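PDB 1YOX: TIGR00266 family protein from Pseudomonas aeruginosa, which is of unknown function but belongs to the AIM24 family (mitochondrial biogenesis) within the cupin clan, and assembles from three subunits. Local coordinates for residues Met37-Gly42 with His89-Ala94; Cys114-Phe119 with Gly145-Lys150; Thr179-Ala184 with Ser224-Arg229. All blocks are in the same frame, centred on the assembly; numbering follows the deposited sequence.

Interaction 1. Residues Met37-Gly42 with His89-Ala94; sequences MNYMTG and HVAFAA
Y39 lays its ring over the methyl of A91, where strand segments 37-40 and 89-92 run antiparallel (166° between their directions) in a four-stranded sheet of this AIM24-family, cupin-clan protein. Beyond CB of Y39, CG sits between the backbone N and the carbonyl carbon (chi1 67°). Within the ring, CD1 just reaches A91 CB, while CE1 and CZ come closest, CE1 to A91 CB at 3.4 Å. The methyl thus lies over one ring face, 3.6 Å from the Y39 ring centroid to A91 CB, in a CH-pi contact. At the tip, OH is hydrogen-bonded to E21 OE1 on strand 19-24, the neighbour of 88-92.

The pairs M37–F92 and M40–V90 bracket one residue more on the first strand than on the second, a beta bulge at N38-Y39. N38 N donates to A91 O (2.8 Å), and A91 N to Y39 O (3.0 Å). Strand 37-40 is outermost within the chain, but Y39 and M40 continue the sheet into a strand of the second subunit. On the opposite face from Y39, selenomethionine M37 crosses V90 at about a right angle, its CE tightly set 3.4 Å from V90 CG1.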
HETATM    1  N   MSE C  37      -8.114  13.083  -7.850  1.00 36.93           N
HETATM    2  CA  MSE C  37      -7.954  14.297  -7.057  1.00 37.91           C
HETATM    3  C   MSE C  37      -8.185  14.072  -5.554  1.00 36.80           C
HETATM    4  O   MSE C  37      -9.188  13.455  -5.149  1.00 36.46           O
HETATM    5  CB  MSE C  37      -8.861  15.417  -7.581  1.00 37.88           C
HETATM    6  CG  MSE C  37     -10.163  15.561  -6.820  1.00 44.54           C
HETATM    7 SE   MSE C  37     -10.044  16.835  -5.319  1.00 50.73          SE
HETATM    8  CE  MSE C  37      -9.269  18.098  -6.475  1.00 51.50           C
ATOM      9  N   ASN C  38      -7.265  14.583  -4.742  1.00 36.31           N
ATOM     10  CA  ASN C  38      -7.381  14.542  -3.275  1.00 36.60           C
ATOM     11  C   ASN C  38      -7.943  15.831  -2.684  1.00 37.09           C
ATOM     12  O   ASN C  38      -8.733  15.781  -1.724  1.00 37.59           O
ATOM     13  CB  ASN C  38      -6.031  14.358  -2.609  1.00 36.92           C
ATOM     14  CG  ASN C  38      -5.326  13.078  -2.995  1.00 38.61           C
ATOM     15  OD1 ASN C  38      -4.099  13.068  -3.055  1.00 43.58           O
ATOM     16  ND2 ASN C  38      -6.065  11.994  -3.207  1.00 37.11           N
ATOM     17  N   TYR C  39      -7.472  16.975  -3.192  1.00 36.43           N
ATOM     18  CA  TYR C  39      -7.891  18.275  -2.701  1.00 36.60           C
ATOM     19  C   TYR C  39      -7.603  19.393  -3.686  1.00 37.51           C
ATOM     20  O   TYR C  39      -6.735  19.289  -4.546  1.00 36.77           O
ATOM     21  CB  TYR C  39      -7.300  18.607  -1.308  1.00 36.12           C
ATOM     22  CG  TYR C  39      -5.792  18.812  -1.289  1.00 35.48           C
ATOM     23  CD1 TYR C  39      -4.954  17.794  -0.852  1.00 33.02           C
ATOM     24  CD2 TYR C  39      -5.207  20.014  -1.716  1.00 35.31           C
ATOM     25  CE1 TYR C  39      -3.587  17.939  -0.837  1.00 34.84           C
ATOM     26  CE2 TYR C  39      -3.801  20.164  -1.714  1.00 36.65           C
ATOM     27  CZ  TYR C  39      -3.006  19.115  -1.262  1.00 35.76           C
ATOM     28  OH  TYR C  39      -1.623  19.192  -1.223  1.00 37.17           O
HETATM   29  N   MSE C  40      -8.343  20.479  -3.527  1.00 38.63           N
HETATM   30  CA  MSE C  40      -8.149  21.665  -4.333  1.00 41.37           C
HETATM   31  C   MSE C  40      -8.508  22.906  -3.535  1.00 39.66           C
HETATM   32  O   MSE C  40      -9.467  22.912  -2.755  1.00 39.43           O
HETATM   33  CB  MSE C  40      -8.918  21.590  -5.672  1.00 41.06           C
HETATM   34  CG  MSE C  40     -10.371  21.255  -5.564  1.00 43.50           C
HETATM   35 SE   MSE C  40     -11.260  20.840  -7.290  1.00 49.61          SE
HETATM   36  CE  MSE C  40     -12.946  20.212  -6.393  1.00 45.77           C
ATOM     37  N   THR C  41      -7.696  23.939  -3.730  1.00 38.85           N
ATOM     38  CA  THR C  41      -7.932  25.266  -3.169  1.00 38.15           C
ATOM     39  C   THR C  41      -9.073  26.003  -3.876  1.00 38.92           C
ATOM     40  O   THR C  41      -9.669  25.503  -4.842  1.00 38.11           O
ATOM     41  CB  THR C  41      -6.616  26.132  -3.146  1.00 37.94           C
ATOM     42  OG1 THR C  41      -6.086  26.228  -4.466  1.00 36.71           O
ATOM     43  CG2 THR C  41      -5.564  25.534  -2.235  1.00 34.14           C
ATOM     44  N   GLY C  42      -9.356  27.212  -3.393  1.00 39.71           N
ATOM     45  CA  GLY C  42     -10.676  27.830  -3.531  1.00 40.35           C
ATOM     46  C   GLY C  42     -11.115  28.234  -4.915  1.00 41.20           C
ATOM     47  O   GLY C  42     -12.289  28.084  -5.266  1.00 41.71           O
ATOM     48  N   HIS C  89      -3.803  25.497  -5.980  1.00 39.54           N
ATOM     49  CA  HIS C  89      -3.247  24.164  -5.891  1.00 38.39           C
ATOM     50  C   HIS C  89      -4.324  23.093  -6.020  1.00 37.37           C
ATOM     51  O   HIS C  89      -5.474  23.288  -5.567  1.00 37.11           O
ATOM     52  CB  HIS C  89      -2.490  24.001  -4.579  1.00 37.93           C
ATOM     53  CG  HIS C  89      -1.422  25.026  -4.367  1.00 39.99           C
ATOM     54  ND1 HIS C  89      -0.096  24.809  -4.691  1.00 39.52           N
ATOM     55  CD2 HIS C  89      -1.481  26.275  -3.839  1.00 40.11           C
ATOM     56  CE1 HIS C  89       0.608  25.886  -4.385  1.00 40.06           C
ATOM     57  NE2 HIS C  89      -0.210  26.788  -3.870  1.00 38.52           N
ATOM     58  N   VAL C  90      -3.938  21.974  -6.644  1.00 35.73           N
ATOM     59  CA  VAL C  90      -4.744  20.748  -6.706  1.00 34.40           C
ATOM     60  C   VAL C  90      -3.795  19.558  -6.575  1.00 33.28           C
ATOM     61  O   VAL C  90      -2.809  19.508  -7.290  1.00 32.39           O
ATOM     62  CB  VAL C  90      -5.435  20.548  -8.080  1.00 34.79           C
ATOM     63  CG1 VAL C  90      -6.594  19.566  -7.964  1.00 31.75           C
ATOM     64  CG2 VAL C  90      -5.882  21.838  -8.698  1.00 36.19           C
ATOM     65  N   ALA C  91      -4.114  18.594  -5.714  1.00 31.80           N
ATOM     66  CA  ALA C  91      -3.303  17.387  -5.561  1.00 31.42           C
ATOM     67  C   ALA C  91      -3.978  16.106  -6.143  1.00 31.87           C
ATOM     68  O   ALA C  91      -5.219  15.981  -6.140  1.00 31.21           O
ATOM     69  CB  ALA C  91      -2.898  17.183  -4.090  1.00 30.14           C
ATOM     70  N   PHE C  92      -3.141  15.184  -6.634  1.00 31.47           N
ATOM     71  CA  PHE C  92      -3.580  13.947  -7.286  1.00 31.53           C
ATOM     72  C   PHE C  92      -2.776  12.787  -6.749  1.00 31.15           C
ATOM     73  O   PHE C  92      -1.604  12.965  -6.440  1.00 30.40           O
ATOM     74  CB  PHE C  92      -3.400  14.017  -8.815  1.00 31.89           C
ATOM     75  CG  PHE C  92      -4.121  15.167  -9.447  1.00 32.43           C
ATOM     76  CD1 PHE C  92      -3.417  16.314  -9.829  1.00 30.93           C
ATOM     77  CD2 PHE C  92      -5.498  15.121  -9.628  1.00 33.14           C
ATOM     78  CE1 PHE C  92      -4.056  17.378 -10.389  1.00 32.80           C
ATOM     79  CE2 PHE C  92      -6.180  16.184 -10.188  1.00 34.89           C
ATOM     80  CZ  PHE C  92      -5.462  17.324 -10.589  1.00 34.72           C
ATOM     81  N   ALA C  93      -3.428  11.623  -6.604  1.00 30.18           N
ATOM     82  CA  ALA C  93      -2.780  10.336  -6.247  1.00 30.01           C
ATOM     83  C   ALA C  93      -3.518   9.164  -6.914  1.00 30.77           C
ATOM     84  O   ALA C  93      -4.750   9.210  -7.125  1.00 30.12           O
ATOM     85  CB  ALA C  93      -2.742  10.136  -4.767  1.00 28.57           C
ATOM     86  N   ALA C  94      -2.761   8.123  -7.264  1.00 31.37           N
ATOM     87  CA  ALA C  94      -3.351   6.894  -7.816  1.00 31.68           C
ATOM     88  C   ALA C  94      -4.101   6.117  -6.707  1.00 31.77           C
ATOM     89  O   ALA C  94      -3.843   6.327  -5.520  1.00 31.45           O
ATOM     90  CB  ALA C  94      -2.279   6.041  -8.459  1.00 30.92           C
TER

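Interaction 2. Residues Cys114-Phe119 with Gly145-Lys150; sequences CQKDSF and GFILQK
C114 and Q149 form a hydrogen-bonded antiparallel pair, giving two backbone bonds: C114 N to Q149 O at 2.9 Å and Q149 N to C114 O at 2.7 Å. One residue on, Q115 and L148 make a non-hydrogen-bonded pair, and K116 N then donates to I147 O at 2.9 Å, the last rung before segment 114-119 turns away. L148 reaches back over the opposing backbone, its CD2 lying 3.4 Å from C114 C.

The side chains divide between the two faces. On the Q115 and L148 face, the aliphatic part of Q115 crosses F146 at about a right angle, with CG 3.7 Å from F146 CE1. On the other, the extended Q149 chain passes beside CB and CG of K116 and brings OE1 to 3.4 Å from F119 CB, its amide almost perpendicular to the F119 ring (85°). Q149 OE1 is buried here and has no polar partner in the model; within the two segments its nearest neighbours are carbon atoms, F119 CB and K116 CA.

The turn that follows the strand positions F119. Q115 O accepts from both S118 N and F119 N, holding 116-118 in helical backbone angles and bringing F119 CB back toward Q149 while its ring leads away. D117 meanwhile forms a salt bridge with R233 of the second subunit.

Strands 111-115 and 146-152 lie within a six-stranded antiparallel sheet, where 127-134 flanks 146-152, with F132 against F146 and L148, and 182-185 borders 111-115.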
ATOM      1  N   CYS C 114       2.229   4.775 -21.860  1.00 42.45           N
ATOM      2  CA  CYS C 114       1.862   4.690 -20.469  1.00 41.36           C
ATOM      3  C   CYS C 114       0.740   3.713 -20.262  1.00 39.56           C
ATOM      4  O   CYS C 114      -0.277   3.846 -20.912  1.00 38.52           O
ATOM      5  CB  CYS C 114       1.382   6.072 -20.022  1.00 41.81           C
ATOM      6  SG  CYS C 114       1.391   6.205 -18.306  1.00 45.37           S
ATOM      7  N   GLN C 115       0.902   2.748 -19.353  1.00 39.05           N
ATOM      8  CA  GLN C 115      -0.245   1.922 -18.948  1.00 38.64           C
ATOM      9  C   GLN C 115      -1.325   2.828 -18.362  1.00 38.21           C
ATOM     10  O   GLN C 115      -1.036   3.718 -17.588  1.00 38.40           O
ATOM     11  CB  GLN C 115       0.134   0.810 -17.966  1.00 38.33           C
ATOM     12  CG  GLN C 115      -0.980  -0.267 -17.891  1.00 39.07           C
ATOM     13  CD  GLN C 115      -0.860  -1.247 -16.744  1.00 39.88           C
ATOM     14  OE1 GLN C 115       0.253  -1.543 -16.270  1.00 41.23           O
ATOM     15  NE2 GLN C 115      -2.015  -1.806 -16.311  1.00 38.32           N
ATOM     16  N   LYS C 116      -2.571   2.630 -18.747  1.00 38.73           N
ATOM     17  CA  LYS C 116      -3.608   3.589 -18.376  1.00 39.31           C
ATOM     18  C   LYS C 116      -3.746   3.775 -16.857  1.00 38.32           C
ATOM     19  O   LYS C 116      -3.928   4.904 -16.378  1.00 39.14           O
ATOM     20  CB  LYS C 116      -4.943   3.271 -19.058  1.00 38.85           C
ATOM     21  CG  LYS C 116      -6.119   4.136 -18.583  1.00 40.43           C
ATOM     22  CD  LYS C 116      -7.449   3.648 -19.162  1.00 41.42           C
ATOM     23  CE  LYS C 116      -8.601   3.988 -18.238  1.00 47.97           C
ATOM     24  NZ  LYS C 116      -8.346   3.472 -16.798  1.00 52.22           N
ATOM     25  N   ASP C 117      -3.623   2.687 -16.110  1.00 37.55           N
ATOM     26  CA  ASP C 117      -3.747   2.708 -14.643  1.00 37.40           C
ATOM     27  C   ASP C 117      -2.629   3.547 -14.056  1.00 36.99           C
ATOM     28  O   ASP C 117      -2.744   4.030 -12.949  1.00 36.47           O
ATOM     29  CB  ASP C 117      -3.626   1.289 -14.046  1.00 37.06           C
ATOM     30  CG  ASP C 117      -4.931   0.524 -14.082  1.00 39.18           C
ATOM     31  OD1 ASP C 117      -5.978   1.182 -13.934  1.00 40.78           O
ATOM     32  OD2 ASP C 117      -4.914  -0.734 -14.239  1.00 39.73           O
ATOM     33  N   SER C 118      -1.527   3.643 -14.797  1.00 36.24           N
ATOM     34  CA  SER C 118      -0.377   4.378 -14.374  1.00 36.55           C
ATOM     35  C   SER C 118      -0.433   5.878 -14.661  1.00 36.94           C
ATOM     36  O   SER C 118       0.247   6.643 -13.993  1.00 37.75           O
ATOM     37  CB  SER C 118       0.873   3.766 -14.977  1.00 36.33           C
ATOM     38  OG  SER C 118       1.395   2.763 -14.132  1.00 37.49           O
ATOM     39  N   PHE C 119      -1.205   6.308 -15.653  1.00 37.57           N
ATOM     40  CA  PHE C 119      -1.389   7.742 -15.867  1.00 38.15           C
ATOM     41  C   PHE C 119      -1.963   8.445 -14.617  1.00 37.63           C
ATOM     42  O   PHE C 119      -2.991   8.037 -14.087  1.00 38.78           O
ATOM     43  CB  PHE C 119      -2.252   8.030 -17.109  1.00 38.43           C
ATOM     44  CG  PHE C 119      -2.531   9.493 -17.312  1.00 40.44           C
ATOM     45  CD1 PHE C 119      -1.564  10.328 -17.870  1.00 41.25           C
ATOM     46  CD2 PHE C 119      -3.734  10.057 -16.884  1.00 40.48           C
ATOM     47  CE1 PHE C 119      -1.812  11.713 -18.048  1.00 40.64           C
ATOM     48  CE2 PHE C 119      -3.982  11.446 -17.054  1.00 41.65           C
ATOM     49  CZ  PHE C 119      -3.022  12.260 -17.637  1.00 40.20           C
ATOM     50  N   GLY C 145      -9.383  -4.660 -19.735  1.00 49.87           N
ATOM     51  CA  GLY C 145      -8.373  -4.961 -20.754  1.00 47.23           C
ATOM     52  C   GLY C 145      -7.064  -4.280 -20.401  1.00 45.91           C
ATOM     53  O   GLY C 145      -7.003  -3.457 -19.495  1.00 44.96           O
ATOM     54  N   PHE C 146      -6.012  -4.627 -21.125  1.00 45.30           N
ATOM     55  CA  PHE C 146      -4.713  -3.981 -20.986  1.00 44.38           C
ATOM     56  C   PHE C 146      -4.657  -2.820 -21.982  1.00 44.31           C
ATOM     57  O   PHE C 146      -4.796  -3.016 -23.192  1.00 43.34           O
ATOM     58  CB  PHE C 146      -3.565  -4.979 -21.208  1.00 44.19           C
ATOM     59  CG  PHE C 146      -2.197  -4.369 -21.052  1.00 44.89           C
ATOM     60  CD1 PHE C 146      -1.691  -4.081 -19.789  1.00 44.60           C
ATOM     61  CD2 PHE C 146      -1.426  -4.042 -22.177  1.00 45.21           C
ATOM     62  CE1 PHE C 146      -0.425  -3.488 -19.640  1.00 46.46           C
ATOM     63  CE2 PHE C 146      -0.162  -3.441 -22.039  1.00 44.39           C
ATOM     64  CZ  PHE C 146       0.341  -3.169 -20.766  1.00 45.02           C
ATOM     65  N   ILE C 147      -4.466  -1.610 -21.448  1.00 44.38           N
ATOM     66  CA  ILE C 147      -4.518  -0.376 -22.237  1.00 44.46           C
ATOM     67  C   ILE C 147      -3.215   0.441 -22.102  1.00 44.39           C
ATOM     68  O   ILE C 147      -2.789   0.790 -20.988  1.00 43.88           O
ATOM     69  CB  ILE C 147      -5.769   0.452 -21.855  1.00 44.70           C
ATOM     70  CG1 ILE C 147      -7.034  -0.421 -22.000  1.00 44.59           C
ATOM     71  CG2 ILE C 147      -5.844   1.763 -22.666  1.00 44.63           C
ATOM     72  CD1 ILE C 147      -8.293   0.095 -21.257  1.00 44.75           C
ATOM     73  N   LEU C 148      -2.560   0.667 -23.241  1.00 44.25           N
ATOM     74  CA  LEU C 148      -1.427   1.591 -23.342  1.00 44.46           C
ATOM     75  C   LEU C 148      -1.864   2.887 -23.971  1.00 44.38           C
ATOM     76  O   LEU C 148      -2.404   2.885 -25.063  1.00 44.05           O
ATOM     77  CB  LEU C 148      -0.301   1.031 -24.190  1.00 44.51           C
ATOM     78  CG  LEU C 148       0.788   0.262 -23.491  1.00 45.76           C
ATOM     79  CD1 LEU C 148       1.824  -0.124 -24.541  1.00 48.26           C
ATOM     80  CD2 LEU C 148       1.416   1.093 -22.391  1.00 46.41           C
ATOM     81  N   GLN C 149      -1.637   3.982 -23.253  1.00 44.36           N
ATOM     82  CA  GLN C 149      -1.894   5.313 -23.754  1.00 44.81           C
ATOM     83  C   GLN C 149      -0.644   5.934 -24.390  1.00 44.32           C
ATOM     84  O   GLN C 149       0.478   5.522 -24.081  1.00 44.07           O
ATOM     85  CB  GLN C 149      -2.405   6.189 -22.619  1.00 44.92           C
ATOM     86  CG  GLN C 149      -3.753   5.740 -22.128  1.00 45.88           C
ATOM     87  CD  GLN C 149      -4.265   6.615 -21.050  1.00 48.30           C
ATOM     88  OE1 GLN C 149      -3.597   6.825 -20.017  1.00 51.16           O
ATOM     89  NE2 GLN C 149      -5.453   7.159 -21.264  1.00 47.38           N
ATOM     90  N   LYS C 150      -0.847   6.886 -25.302  1.00 44.11           N
ATOM     91  CA  LYS C 150       0.265   7.734 -25.771  1.00 44.75           C
ATOM     92  C   LYS C 150       0.073   9.165 -25.305  1.00 43.22           C
ATOM     93  O   LYS C 150      -0.986   9.761 -25.479  1.00 42.16           O
ATOM     94  CB  LYS C 150       0.518   7.660 -27.296  1.00 44.92           C
ATOM     95  CG  LYS C 150      -0.669   7.948 -28.199  1.00 45.87           C
ATOM     96  CD  LYS C 150      -0.223   8.095 -29.688  1.00 46.78           C
ATOM     97  CE  LYS C 150      -1.444   8.266 -30.625  1.00 48.80           C
ATOM     98  NZ  LYS C 150      -1.175   7.909 -32.063  1.00 51.03           N
TER

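Interaction 3. Residues Thr179-Ala184 with Ser224-Arg229; sequences TGCLVA and SLPFSR
C181 and G180 meet P226 and the two helix residues S228 and R229 in a small buried contact that no hydrogen bond bridges. A short 3-10 turn, 179-181, leading into a strand here faces the start of the C-terminal helix, with P226 at the N-cap position.

The apolar contact is that of C181 with the proline ring. The C181 first torsion (chi1 -73°) puts SG beside the backbone N, where it lies 3.8 Å from P226 CG and 4.0 Å from P226 CD. The polar backbone adds a van der Waals contact, G180 O lying 3.2 Å from P226 CB.

Two polar side chains of the helix also come near. S228 OG stands 3.6 Å from G180 CA, an approach possible because G180 has no CB. R229 brings NH2 to 4.0 Å from C181 SG, although this nitrogen is held chiefly elsewhere: it forms a salt bridge with D178, just ahead of the turn, and a hydrogen bond to M37 O of the third subunit. The guanidinium thereby joins the helix start to the end of strand 173-178 and to the third subunit.

The turn joins strands 173-178 and 182-185. The latter pairs with 219-223, where V183 and A184 both face W221 in a classic beta bulge, and 219-223 in turn runs through S224-P226 into helix 227-237.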
ATOM      1  N   THR C 179       3.105  -8.833 -17.443  1.00 40.70           N
ATOM      2  CA  THR C 179       2.437  -7.816 -18.251  1.00 39.76           C
ATOM      3  C   THR C 179       1.960  -6.566 -17.505  1.00 39.47           C
ATOM      4  O   THR C 179       2.210  -5.455 -17.949  1.00 40.15           O
ATOM      5  CB  THR C 179       1.382  -8.456 -19.175  1.00 40.34           C
ATOM      6  OG1 THR C 179       2.075  -9.147 -20.227  1.00 40.69           O
ATOM      7  CG2 THR C 179       0.453  -7.418 -19.800  1.00 38.55           C
ATOM      8  N   GLY C 180       1.322  -6.728 -16.356  1.00 38.92           N
ATOM      9  CA  GLY C 180       0.862  -5.563 -15.598  1.00 37.57           C
ATOM     10  C   GLY C 180       1.970  -4.690 -15.025  1.00 36.97           C
ATOM     11  O   GLY C 180       1.723  -3.532 -14.706  1.00 36.17           O
ATOM     12  N   CYS C 181       3.174  -5.254 -14.890  1.00 36.26           N
ATOM     13  CA  CYS C 181       4.351  -4.564 -14.364  1.00 36.92           C
ATOM     14  C   CYS C 181       4.921  -3.446 -15.240  1.00 37.16           C
ATOM     15  O   CYS C 181       5.784  -2.693 -14.795  1.00 38.68           O
ATOM     16  CB  CYS C 181       5.462  -5.567 -14.030  1.00 36.10           C
ATOM     17  SG  CYS C 181       5.108  -6.521 -12.575  1.00 37.05           S
ATOM     18  N   LEU C 182       4.447  -3.320 -16.469  1.00 37.53           N
ATOM     19  CA  LEU C 182       4.882  -2.217 -17.322  1.00 37.90           C
ATOM     20  C   LEU C 182       4.180  -0.888 -17.020  1.00 38.13           C
ATOM     21  O   LEU C 182       3.005  -0.728 -17.302  1.00 38.74           O
ATOM     22  CB  LEU C 182       4.699  -2.583 -18.799  1.00 37.94           C
ATOM     23  CG  LEU C 182       5.369  -1.726 -19.896  1.00 37.79           C
ATOM     24  CD1 LEU C 182       6.832  -1.569 -19.663  1.00 35.17           C
ATOM     25  CD2 LEU C 182       5.115  -2.331 -21.294  1.00 37.52           C
ATOM     26  N   VAL C 183       4.915   0.060 -16.474  1.00 38.43           N
ATOM     27  CA  VAL C 183       4.409   1.407 -16.265  1.00 40.02           C
ATOM     28  C   VAL C 183       4.396   2.248 -17.539  1.00 40.93           C
ATOM     29  O   VAL C 183       3.322   2.631 -18.033  1.00 40.85           O
ATOM     30  CB  VAL C 183       5.221   2.153 -15.169  1.00 39.60           C
ATOM     31  CG1 VAL C 183       4.640   3.559 -14.915  1.00 40.71           C
ATOM     32  CG2 VAL C 183       5.221   1.353 -13.899  1.00 39.65           C
ATOM     33  N   ALA C 184       5.601   2.545 -18.038  1.00 42.12           N
ATOM     34  CA  ALA C 184       5.835   3.488 -19.137  1.00 43.22           C
ATOM     35  C   ALA C 184       7.078   3.082 -19.945  1.00 43.90           C
ATOM     36  O   ALA C 184       7.961   2.374 -19.429  1.00 43.15           O
ATOM     37  CB  ALA C 184       6.014   4.917 -18.578  1.00 42.75           C
ATOM     38  N   SER C 224       6.806  -2.785  -9.243  1.00 33.35           N
ATOM     39  CA  SER C 224       6.818  -4.049  -8.528  1.00 33.49           C
ATOM     40  C   SER C 224       5.435  -4.566  -8.111  1.00 34.00           C
ATOM     41  O   SER C 224       5.259  -5.770  -7.941  1.00 35.07           O
ATOM     42  CB  SER C 224       7.698  -3.946  -7.280  1.00 33.49           C
ATOM     43  OG  SER C 224       7.161  -3.031  -6.341  1.00 33.48           O
ATOM     44  N   LEU C 225       4.468  -3.668  -7.893  1.00 33.56           N
ATOM     45  CA  LEU C 225       3.154  -4.080  -7.408  1.00 32.61           C
ATOM     46  C   LEU C 225       2.064  -3.388  -8.198  1.00 32.53           C
ATOM     47  O   LEU C 225       1.410  -2.472  -7.702  1.00 31.18           O
ATOM     48  CB  LEU C 225       2.981  -3.867  -5.898  1.00 33.39           C
ATOM     49  CG  LEU C 225       1.598  -4.238  -5.297  1.00 32.73           C
ATOM     50  CD1 LEU C 225       1.225  -5.687  -5.489  1.00 29.56           C
ATOM     51  CD2 LEU C 225       1.540  -3.860  -3.840  1.00 32.71           C
ATOM     52  N   PRO C 226       1.836  -3.884  -9.428  1.00 32.72           N
ATOM     53  CA  PRO C 226       0.869  -3.289 -10.305  1.00 32.90           C
ATOM     54  C   PRO C 226      -0.522  -3.538  -9.740  1.00 33.00           C
ATOM     55  O   PRO C 226      -0.740  -4.531  -9.030  1.00 32.61           O
ATOM     56  CB  PRO C 226       1.084  -4.025 -11.638  1.00 33.15           C
ATOM     57  CG  PRO C 226       1.767  -5.300 -11.317  1.00 32.79           C
ATOM     58  CD  PRO C 226       2.466  -5.096 -10.001  1.00 32.78           C
ATOM     59  N   PHE C 227      -1.420  -2.599 -10.008  1.00 32.94           N
ATOM     60  CA  PHE C 227      -2.771  -2.651  -9.509  1.00 34.01           C
ATOM     61  C   PHE C 227      -3.459  -3.969  -9.901  1.00 34.74           C
ATOM     62  O   PHE C 227      -4.312  -4.502  -9.162  1.00 35.29           O
ATOM     63  CB  PHE C 227      -3.542  -1.455 -10.074  1.00 33.63           C
ATOM     64  CG  PHE C 227      -5.015  -1.490  -9.798  1.00 33.62           C
ATOM     65  CD1 PHE C 227      -5.501  -1.336  -8.508  1.00 32.96           C
ATOM     66  CD2 PHE C 227      -5.916  -1.655 -10.833  1.00 33.85           C
ATOM     67  CE1 PHE C 227      -6.841  -1.350  -8.256  1.00 32.01           C
ATOM     68  CE2 PHE C 227      -7.267  -1.664 -10.584  1.00 33.13           C
ATOM     69  CZ  PHE C 227      -7.730  -1.534  -9.300  1.00 33.12           C
ATOM     70  N   SER C 228      -3.090  -4.472 -11.074  1.00 35.27           N
ATOM     71  CA  SER C 228      -3.720  -5.650 -11.660  1.00 35.59           C
ATOM     72  C   SER C 228      -3.372  -6.861 -10.840  1.00 34.99           C
ATOM     73  O   SER C 228      -4.195  -7.762 -10.664  1.00 35.03           O
ATOM     74  CB  SER C 228      -3.243  -5.839 -13.102  1.00 35.40           C
ATOM     75  OG  SER C 228      -1.837  -5.690 -13.194  1.00 38.01           O
ATOM     76  N   ARG C 229      -2.143  -6.882 -10.338  1.00 33.74           N
ATOM     77  CA  ARG C 229      -1.754  -7.934  -9.446  1.00 33.30           C
ATOM     78  C   ARG C 229      -2.379  -7.741  -8.068  1.00 33.23           C
ATOM     79  O   ARG C 229      -2.872  -8.713  -7.455  1.00 32.68           O
ATOM     80  CB  ARG C 229      -0.238  -8.054  -9.360  1.00 32.88           C
ATOM     81  CG  ARG C 229       0.204  -9.076  -8.346  1.00 32.88           C
ATOM     82  CD  ARG C 229       1.698  -9.102  -8.193  1.00 35.97           C
ATOM     83  NE  ARG C 229       2.363  -9.430  -9.468  1.00 37.19           N
ATOM     84  CZ  ARG C 229       3.656  -9.714  -9.601  1.00 35.15           C
ATOM     85  NH1 ARG C 229       4.448  -9.724  -8.542  1.00 35.22           N
ATOM     86  NH2 ARG C 229       4.153  -9.988 -10.803  1.00 35.39           N
TER

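Overall arrangement
The three contacts follow one another along the chain, each closing before the next opens. Interaction 1 lies in the four-stranded sheet, its centre about 22 Å from that of interaction 2 and about 24 Å from that of interaction 3, on the opposite side of the chain's centre from the latter. Interactions 2 and 3 have centres about 10 Å apart and touch: strands 111-115 and 182-185 are neighbours in one six-stranded sheet, with Q115 N probably hydrogen-bonded to V183 O at 2.8 Å. Interactions 1 and 3 do not touch within a subunit (nearest atoms about 8 Å apart), but R229 reaches M37 between copies, so the trimer links one sheet's edge to another copy's helix start.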